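Local coordinates for protein beta-d-glucoside glucohydrolase (Hypocrea jecorina, PDB 3ZZ1) that probably hydrolyses terminal non-reducing beta-D-glucosyl residues with release of beta-D-glucose, as a secreted family 3 beta-glucosidase in cellulose breakdown, at residues Ser246-Leu251 with Asn278-Ser283; Ala424-Asp429 with Ala470-Asn475; Arg586-Ser591 with Thr616-Ile621. All blocks are in the same frame, centred on the assembly; numbering follows the deposited sequence.

Interaction 1: residues Ser246-Leu251 with Asn278-Ser283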
loop_
_atom_site.group_PDB
_atom_site.type_symbol
_atom_site.label_atom_id
_atom_site.label_comp_id
_atom_site.label_asym_id
_atom_site.label_seq_id
_atom_site.Cartn_x
_atom_site.Cartn_y
_atom_site.Cartn_z
ATOM N N SER A 246 -3.229 -16.776 -22.946
ATOM C CA SER A 246 -3.602 -16.271 -21.621
ATOM C C SER A 246 -4.283 -17.385 -20.817
ATOM O O SER A 246 -3.855 -17.710 -19.699
ATOM C CB SER A 246 -4.483 -15.018 -21.726
ATOM O OG SER A 246 -5.766 -15.312 -22.268
ATOM N N ALA A 247 -5.308 -17.996 -21.413
ATOM C CA ALA A 247 -5.998 -19.142 -20.817
ATOM C C ALA A 247 -5.028 -20.250 -20.371
ATOM O O ALA A 247 -5.048 -20.671 -19.210
ATOM C CB ALA A 247 -7.044 -19.696 -21.791
ATOM N N ASN A 248 -4.165 -20.696 -21.283
ATOM C CA ASN A 248 -3.244 -21.805 -20.995
ATOM C C ASN A 248 -2.088 -21.459 -20.049
ATOM O O ASN A 248 -1.480 -22.347 -19.456
ATOM C CB ASN A 248 -2.720 -22.433 -22.294
ATOM C CG ASN A 248 -3.826 -23.070 -23.126
ATOM O OD1 ASN A 248 -3.753 -23.099 -24.359
ATOM N ND2 ASN A 248 -4.858 -23.575 -22.459
ATOM N N SER A 249 -1.797 -20.171 -19.900
ATOM C CA SER A 249 -0.748 -19.729 -18.982
ATOM C C SER A 249 -1.210 -19.698 -17.523
ATOM O O SER A 249 -0.383 -19.663 -16.612
ATOM C CB SER A 249 -0.208 -18.361 -19.395
ATOM O OG SER A 249 0.537 -18.463 -20.592
ATOM N N GLY A 250 -2.524 -19.708 -17.309
ATOM C CA GLY A 250 -3.082 -19.673 -15.965
ATOM C C GLY A 250 -4.004 -18.507 -15.647
ATOM O O GLY A 250 -4.376 -18.316 -14.486
ATOM N N LEU A 251 -4.376 -17.724 -16.662
ATOM C CA LEU A 251 -5.407 -16.691 -16.490
ATOM C C LEU A 251 -6.777 -17.330 -16.243
ATOM O O LEU A 251 -7.127 -18.324 -16.884
ATOM C CB LEU A 251 -5.472 -15.760 -17.702
ATOM C CG LEU A 251 -6.451 -14.582 -17.608
ATOM C CD1 LEU A 251 -6.118 -13.692 -16.415
ATOM C CD2 LEU A 251 -6.445 -13.789 -18.894
ATOM N N ASN A 278 -10.429 -26.981 -29.767
ATOM C CA ASN A 278 -9.380 -27.696 -29.027
ATOM C C ASN A 278 -8.069 -26.923 -28.819
ATOM O O ASN A 278 -7.005 -27.522 -28.680
ATOM C CB ASN A 278 -9.106 -29.068 -29.674
ATOM C CG ASN A 278 -10.376 -29.873 -29.907
ATOM O OD1 ASN A 278 -10.640 -30.330 -31.024
ATOM N ND2 ASN A 278 -11.170 -30.043 -28.861
ATOM N N GLN A 279 -8.155 -25.593 -28.802
ATOM C CA GLN A 279 -6.993 -24.742 -28.531
ATOM C C GLN A 279 -6.778 -24.524 -27.036
ATOM O O GLN A 279 -5.643 -24.365 -26.583
ATOM C CB GLN A 279 -7.105 -23.407 -29.271
ATOM C CG GLN A 279 -6.988 -23.535 -30.783
ATOM C CD GLN A 279 -5.839 -24.436 -31.199
ATOM O OE1 GLN A 279 -6.047 -25.584 -31.601
ATOM N NE2 GLN A 279 -4.623 -23.931 -31.088
ATOM N N VAL A 280 -7.874 -24.520 -26.282
ATOM C CA VAL A 280 -7.824 -24.520 -24.824
ATOM C C VAL A 280 -8.564 -25.757 -24.320
ATOM O O VAL A 280 -9.755 -25.924 -24.605
ATOM C CB VAL A 280 -8.455 -23.238 -24.211
ATOM C CG1 VAL A 280 -8.456 -23.307 -22.687
ATOM C CG2 VAL A 280 -7.709 -21.994 -24.682
ATOM N N PRO A 281 -7.862 -26.633 -23.578
ATOM C CA PRO A 281 -8.514 -27.822 -23.032
ATOM C C PRO A 281 -9.615 -27.449 -22.041
ATOM O O PRO A 281 -9.510 -26.430 -21.344
ATOM C CB PRO A 281 -7.373 -28.556 -22.317
ATOM C CG PRO A 281 -6.352 -27.500 -22.034
ATOM C CD PRO A 281 -6.443 -26.553 -23.190
ATOM N N THR A 282 -10.670 -28.259 -22.000
ATOM C CA THR A 282 -11.772 -28.046 -21.068
ATOM C C THR A 282 -11.288 -28.071 -19.617
ATOM O O THR A 282 -11.815 -27.344 -18.773
ATOM C CB THR A 282 -12.864 -29.105 -21.245
ATOM O OG1 THR A 282 -12.257 -30.400 -21.297
ATOM C CG2 THR A 282 -13.640 -28.867 -22.522
ATOM N N SER A 283 -10.284 -28.902 -19.339
ATOM C CA SER A 283 -9.696 -29.000 -18.000
ATOM C C SER A 283 -9.199 -27.646 -17.490
ATOM O O SER A 283 -9.346 -27.336 -16.310
ATOM C CB SER A 283 -8.548 -30.011 -17.991
ATOM O OG SER A 283 -7.496 -29.586 -18.845
#

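Interaction 2: residues Ala424-Asp429 with Ala470-Asn475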
loop_
_atom_site.group_PDB
_atom_site.type_symbol
_atom_site.label_atom_id
_atom_site.label_comp_id
_atom_site.label_asym_id
_atom_site.label_seq_id
_atom_site.Cartn_x
_atom_site.Cartn_y
_atom_site.Cartn_z
ATOM N N ALA A 424 0.775 37.663 5.267
ATOM C CA ALA A 424 0.045 36.902 6.272
ATOM C C ALA A 424 0.932 36.507 7.455
ATOM O O ALA A 424 0.507 36.595 8.605
ATOM C CB ALA A 424 -0.586 35.669 5.644
ATOM N N ALA A 425 2.163 36.091 7.168
ATOM C CA ALA A 425 3.086 35.594 8.198
ATOM C C ALA A 425 3.771 36.687 9.027
ATOM O O ALA A 425 4.199 36.430 10.154
ATOM C CB ALA A 425 4.124 34.672 7.578
ATOM N N ARG A 426 3.870 37.895 8.469
ATOM C CA ARG A 426 4.591 38.997 9.123
ATOM C C ARG A 426 3.982 39.364 10.477
ATOM O O ARG A 426 2.776 39.593 10.582
ATOM C CB ARG A 426 4.649 40.231 8.213
ATOM C CG ARG A 426 5.838 41.157 8.485
ATOM C CD ARG A 426 5.953 42.289 7.448
ATOM N NE ARG A 426 6.030 41.792 6.073
ATOM C CZ ARG A 426 7.134 41.325 5.494
ATOM N NH1 ARG A 426 8.286 41.289 6.161
ATOM N NH2 ARG A 426 7.089 40.890 4.242
ATOM N N GLY A 427 4.828 39.395 11.507
ATOM C CA GLY A 427 4.419 39.806 12.854
ATOM C C GLY A 427 3.690 38.752 13.675
ATOM O O GLY A 427 3.280 39.027 14.807
ATOM N N LYS A 428 3.531 37.549 13.121
ATOM C CA LYS A 428 2.828 36.466 13.819
ATOM C C LYS A 428 3.776 35.597 14.645
ATOM O O LYS A 428 4.965 35.487 14.330
ATOM C CB LYS A 428 2.016 35.598 12.842
ATOM C CG LYS A 428 1.168 36.367 11.824
ATOM C CD LYS A 428 0.215 37.377 12.476
ATOM C CE LYS A 428 -0.644 38.094 11.438
ATOM N NZ LYS A 428 0.177 38.851 10.451
ATOM N N ASP A 429 3.243 34.990 15.704
ATOM C CA ASP A 429 4.029 34.127 16.587
ATOM C C ASP A 429 4.561 32.903 15.854
ATOM O O ASP A 429 5.744 32.582 15.964
ATOM C CB ASP A 429 3.213 33.714 17.813
ATOM C CG ASP A 429 2.849 34.896 18.690
ATOM O OD1 ASP A 429 3.767 35.582 19.176
ATOM O OD2 ASP A 429 1.648 35.146 18.895
ATOM N N ALA A 470 9.550 32.454 5.233
ATOM C CA ALA A 470 10.754 32.517 6.074
ATOM C C ALA A 470 11.391 33.910 6.066
ATOM O O ALA A 470 12.031 34.311 7.039
ATOM C CB ALA A 470 11.765 31.458 5.658
ATOM N N GLY A 471 11.211 34.640 4.969
ATOM C CA GLY A 471 11.644 36.036 4.890
ATOM C C GLY A 471 10.854 36.964 5.804
ATOM O O GLY A 471 11.333 38.041 6.168
ATOM N N ALA A 472 9.651 36.539 6.188
ATOM C CA ALA A 472 8.744 37.370 6.981
ATOM C C ALA A 472 8.464 36.847 8.395
ATOM O O ALA A 472 7.789 37.517 9.178
ATOM C CB ALA A 472 7.443 37.593 6.225
ATOM N N ASN A 473 8.982 35.665 8.726
ATOM C CA ASN A 473 8.693 35.035 10.021
ATOM C C ASN A 473 9.807 34.099 10.500
ATOM O O ASN A 473 10.305 33.273 9.733
ATOM C CB ASN A 473 7.347 34.289 9.956
ATOM C CG ASN A 473 6.773 33.979 11.331
ATOM O OD1 ASN A 473 7.339 33.194 12.094
ATOM N ND2 ASN A 473 5.629 34.580 11.641
ATOM N N SER A 474 10.176 34.231 11.773
ATOM C CA SER A 474 11.236 33.420 12.380
ATOM C C SER A 474 10.815 31.996 12.744
ATOM O O SER A 474 11.666 31.125 12.922
ATOM C CB SER A 474 11.781 34.106 13.636
ATOM O OG SER A 474 12.801 35.030 13.314
ATOM N N ASN A 475 9.508 31.769 12.862
ATOM C CA ASN A 475 8.984 30.516 13.402
ATOM C C ASN A 475 8.027 29.819 12.447
ATOM O O ASN A 475 6.804 29.864 12.623
ATOM C CB ASN A 475 8.307 30.766 14.750
ATOM C CG ASN A 475 9.298 31.102 15.840
ATOM O OD1 ASN A 475 10.134 30.277 16.214
ATOM N ND2 ASN A 475 9.214 32.322 16.360
HETATM O O HOH W 1 7.487 38.354 11.884
HETATM O O HOH W 2 8.034 34.551 15.274
#

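Interaction 3: residues Arg586-Ser591 with Thr616-Ile621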
loop_
_atom_site.group_PDB
_atom_site.type_symbol
_atom_site.label_atom_id
_atom_site.label_comp_id
_atom_site.label_asym_id
_atom_site.label_seq_id
_atom_site.Cartn_x
_atom_site.Cartn_y
_atom_site.Cartn_z
ATOM N N ARG A 586 17.510 -4.681 27.220
ATOM C CA ARG A 586 17.210 -6.093 27.462
ATOM C C ARG A 586 16.843 -6.833 26.175
ATOM O O ARG A 586 15.749 -7.385 26.052
ATOM C CB ARG A 586 16.097 -6.233 28.520
ATOM C CG ARG A 586 16.333 -5.436 29.818
ATOM C CD ARG A 586 17.384 -6.103 30.702
ATOM N NE ARG A 586 17.570 -5.415 31.979
ATOM C CZ ARG A 586 18.562 -4.569 32.246
ATOM N NH1 ARG A 586 19.475 -4.284 31.324
ATOM N NH2 ARG A 586 18.642 -4.003 33.441
ATOM N N LEU A 587 17.765 -6.835 25.218
ATOM C CA LEU A 587 17.565 -7.565 23.972
ATOM C C LEU A 587 17.807 -9.059 24.180
ATOM O O LEU A 587 18.885 -9.465 24.607
ATOM C CB LEU A 587 18.473 -7.014 22.867
ATOM C CG LEU A 587 18.490 -7.673 21.480
ATOM C CD1 LEU A 587 17.099 -7.820 20.898
ATOM C CD2 LEU A 587 19.347 -6.854 20.541
ATOM N N SER A 588 16.789 -9.863 23.881
ATOM C CA SER A 588 16.910 -11.317 23.936
ATOM C C SER A 588 16.484 -11.960 22.618
ATOM O O SER A 588 15.585 -11.462 21.937
ATOM C CB SER A 588 16.078 -11.881 25.083
ATOM O OG SER A 588 14.717 -11.965 24.712
ATOM N N VAL A 589 17.133 -13.069 22.273
ATOM C CA VAL A 589 16.866 -13.798 21.033
ATOM C C VAL A 589 16.648 -15.265 21.379
ATOM O O VAL A 589 17.548 -15.917 21.903
ATOM C CB VAL A 589 18.049 -13.666 20.016
ATOM C CG1 VAL A 589 17.837 -14.563 18.795
ATOM C CG2 VAL A 589 18.249 -12.213 19.588
ATOM N N LEU A 590 15.448 -15.766 21.103
ATOM C CA LEU A 590 15.114 -17.176 21.299
ATOM C C LEU A 590 14.922 -17.801 19.928
ATOM O O LEU A 590 14.132 -17.300 19.129
ATOM C CB LEU A 590 13.836 -17.316 22.133
ATOM C CG LEU A 590 13.419 -18.695 22.667
ATOM C CD1 LEU A 590 12.583 -18.540 23.932
ATOM C CD2 LEU A 590 12.657 -19.521 21.627
ATOM N N SER A 591 15.628 -18.896 19.660
ATOM C CA SER A 591 15.657 -19.460 18.320
ATOM C C SER A 591 15.848 -20.970 18.295
ATOM O O SER A 591 16.672 -21.519 19.027
ATOM C CB SER A 591 16.762 -18.796 17.493
ATOM O OG SER A 591 16.757 -19.287 16.164
ATOM N N THR A 616 12.117 -15.768 18.144
ATOM C CA THR A 616 11.442 -14.664 18.821
ATOM C C THR A 616 12.484 -13.683 19.363
ATOM O O THR A 616 13.384 -14.069 20.114
ATOM C CB THR A 616 10.543 -15.176 19.975
ATOM O OG1 THR A 616 9.606 -16.137 19.470
ATOM C CG2 THR A 616 9.772 -14.027 20.630
ATOM N N VAL A 617 12.369 -12.425 18.954
ATOM C CA VAL A 617 13.249 -11.373 19.440
ATOM C C VAL A 617 12.433 -10.387 20.274
ATOM O O VAL A 617 11.363 -9.933 19.850
ATOM C CB VAL A 617 14.005 -10.650 18.277
ATOM C CG1 VAL A 617 14.903 -9.544 18.816
ATOM C CG2 VAL A 617 14.850 -11.635 17.486
ATOM N N THR A 618 12.950 -10.073 21.461
ATOM C CA THR A 618 12.267 -9.230 22.440
ATOM C C THR A 618 13.162 -8.078 22.918
ATOM O O THR A 618 14.364 -8.262 23.127
ATOM C CB THR A 618 11.819 -10.073 23.661
ATOM O OG1 THR A 618 10.899 -11.088 23.235
ATOM C CG2 THR A 618 11.161 -9.216 24.706
ATOM N N VAL A 619 12.566 -6.896 23.061
ATOM C CA VAL A 619 13.216 -5.733 23.679
ATOM C C VAL A 619 12.227 -5.025 24.596
ATOM O O VAL A 619 11.014 -5.127 24.403
ATOM C CB VAL A 619 13.737 -4.684 22.645
ATOM C CG1 VAL A 619 15.023 -5.139 22.000
ATOM C CG2 VAL A 619 12.669 -4.343 21.595
ATOM N N ASP A 620 12.755 -4.311 25.587
ATOM C CA ASP A 620 11.943 -3.456 26.444
ATOM C C ASP A 620 12.022 -2.027 25.941
ATOM O O ASP A 620 13.081 -1.573 25.503
ATOM C CB ASP A 620 12.424 -3.519 27.893
ATOM C CG ASP A 620 12.145 -4.853 28.542
ATOM O OD1 ASP A 620 11.382 -5.654 27.957
ATOM O OD2 ASP A 620 12.681 -5.100 29.643
ATOM N N ILE A 621 10.894 -1.329 25.984
ATOM C CA ILE A 621 10.854 0.076 25.606
ATOM C C ILE A 621 10.212 0.879 26.730
ATOM O O ILE A 621 9.093 0.578 27.154
ATOM C CB ILE A 621 10.087 0.301 24.286
ATOM C CG1 ILE A 621 10.667 -0.580 23.176
ATOM C CG2 ILE A 621 10.140 1.769 23.874
ATOM C CD1 ILE A 621 9.678 -0.910 22.105
HETATM O O HOH W 3 13.164 -13.229 22.708
#

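Interaction 1: residues Ser246-Leu251 with Asn278-Ser283
A247 and V280 make the apolar part of this contact. A247 CB points at the valine and lies 3.8 Å from V280 CG2 and 4.0 Å from V280 CG1. With CG1 anti to the backbone N (chi1 177°) and CG2 beside that N, both methyls meet A247 CB. V244, one turn before N248 in helix 244-249, and A274 of helix 269-276 also touch V280, so its side chain is buried.

N248 is the polar member, at the partly exposed side. Its CG is anti to the carbonyl carbon (chi1 -64°), and its amide lies against residues 279 to 281. The amide is probably turned over in the model, so its N and O are uncertain. The end atom modelled as OD1 is 3.2 Å from Q279 O. With the amide reversed this may be a hydrogen bond. The end atom modelled as ND2 packs 3.6 Å from V280 CG1 and 3.5 Å from P281 CD. An alanine here would probably open a gap beside V280 CG1 and P281 CD and leave Q279 O without its amide neighbour.

Backbone caps shape both segments. A Schellman motif at G250 ends helix 244-249. Another, with N278 at positive phi, ends helix 269-276, and P281 is the N-cap of helix 282-298. R284 of that last helix hydrogen-bonds A247 O and L251 O.

Both segments belong to the N-terminal, TIM-barrel-clan domain. The chemistry implies a join made mainly by packing: methyls inside, an amide of uncertain orientation outside, and clear hydrogen bonds supplied by R284.

Interaction 2: residues Ala424-Asp429 with Ala470-Asn475
A425 and N473 form the tight part of the contact. The N473 amide gives two hydrogen bonds from one nitrogen. N473 ND2 to A425 O is 2.8 Å and nearly straight (167°), with the acceptor in the amide plane. N473 ND2 to K428 O is 2.9 Å and more bent (135°), with the donor above the carbonyl plane. A425 O also takes K428 N, from the opposite face of its plane, which closes a type II turn. N473 CG, anti to the backbone N (chi1 -162°), lies 3.7 Å from A425 O. N473 OD1 accepts N475 N at 2.7 Å, an Asx turn, so both ends of the amide are held.

The two segments are neighbouring helix-to-strand links in the C-terminal domain of the family. Strand 430-437, helix 462-472 and the adjacent parallel strand 476-482 form a beta-alpha-beta crossover. Helix 418-425 leads into its first strand.

The outer side is looser. R426 lays one guanidinium face over A472 CB, which sits 3.6 Å above the plane, offset toward the rim of the guanidinium. One water accepts from G427 N and donates to A472 O at 2.8 Å. A second water donates to D429 O and accepts from N475 ND2 at 2.7 Å.

Interaction 3: residues Arg586-Ser591 with Thr616-Ile621
This is an antiparallel strand pair of the fibronectin type III-like beta sandwich. L587 of strand 582-591, at the edge of a three-stranded sheet, meets V617 and V619 of the central strand 613-623. Segments 586-591 and 616-621 run at 167° to each other, nearly antiparallel.

S588 with T618 and L590 with T616 are hydrogen-bonded pairs, and V589 with V617 is the non-hydrogen-bonded pair between them. S588 N to T618 O and T618 N to S588 O are both 3.0 Å. L590 N to T616 O is 2.8 Å and almost straight (177°). T616 N to L590 O is the fourth bond, and D620 continues the pairing with S585.

The valines V589 and V617 lie side by side on one face of the sheet. L587 CG is anti to the backbone N (chi1 177°), and from there the CD1 branch reaches V617 CG1 at 3.5 Å, a tight carbon contact. It lies 3.6 Å from V619 CG1. V697, L706 and L710 of the facing four-stranded sheet pack on these residues, so this side is the sandwich core.

The other face carries S588, L590, T616 and T618 and is more exposed. R586 CG is near D620 OD2, but R586 NE stays 5.4 Å from D620 OD2. A water hydrogen-bonds S588 OG at 2.8 Å and T618 OG1, and donates to T616 O at 2.7 Å, the same oxygen that accepts L590 N.

The three contacts lie far apart and in series along the chain. Interactions 1 and 2 are on opposite sides of the chain's centre, about 68 Å between centres. Both are partly buried and sit at helix ends, one in the N-terminal domain, one in the C-terminal domain. No two contacts share a helix or strand. Interaction 1 packs methyls and an asparagine amide of uncertain orientation. Interaction 2 is polar, with one asparagine holding carbonyls and two waters bridging the outer side. Interaction 3 differs in kind: main-chain bonds join two strands. It is a surface contact overall, yet one face of its pair enters a sandwich core.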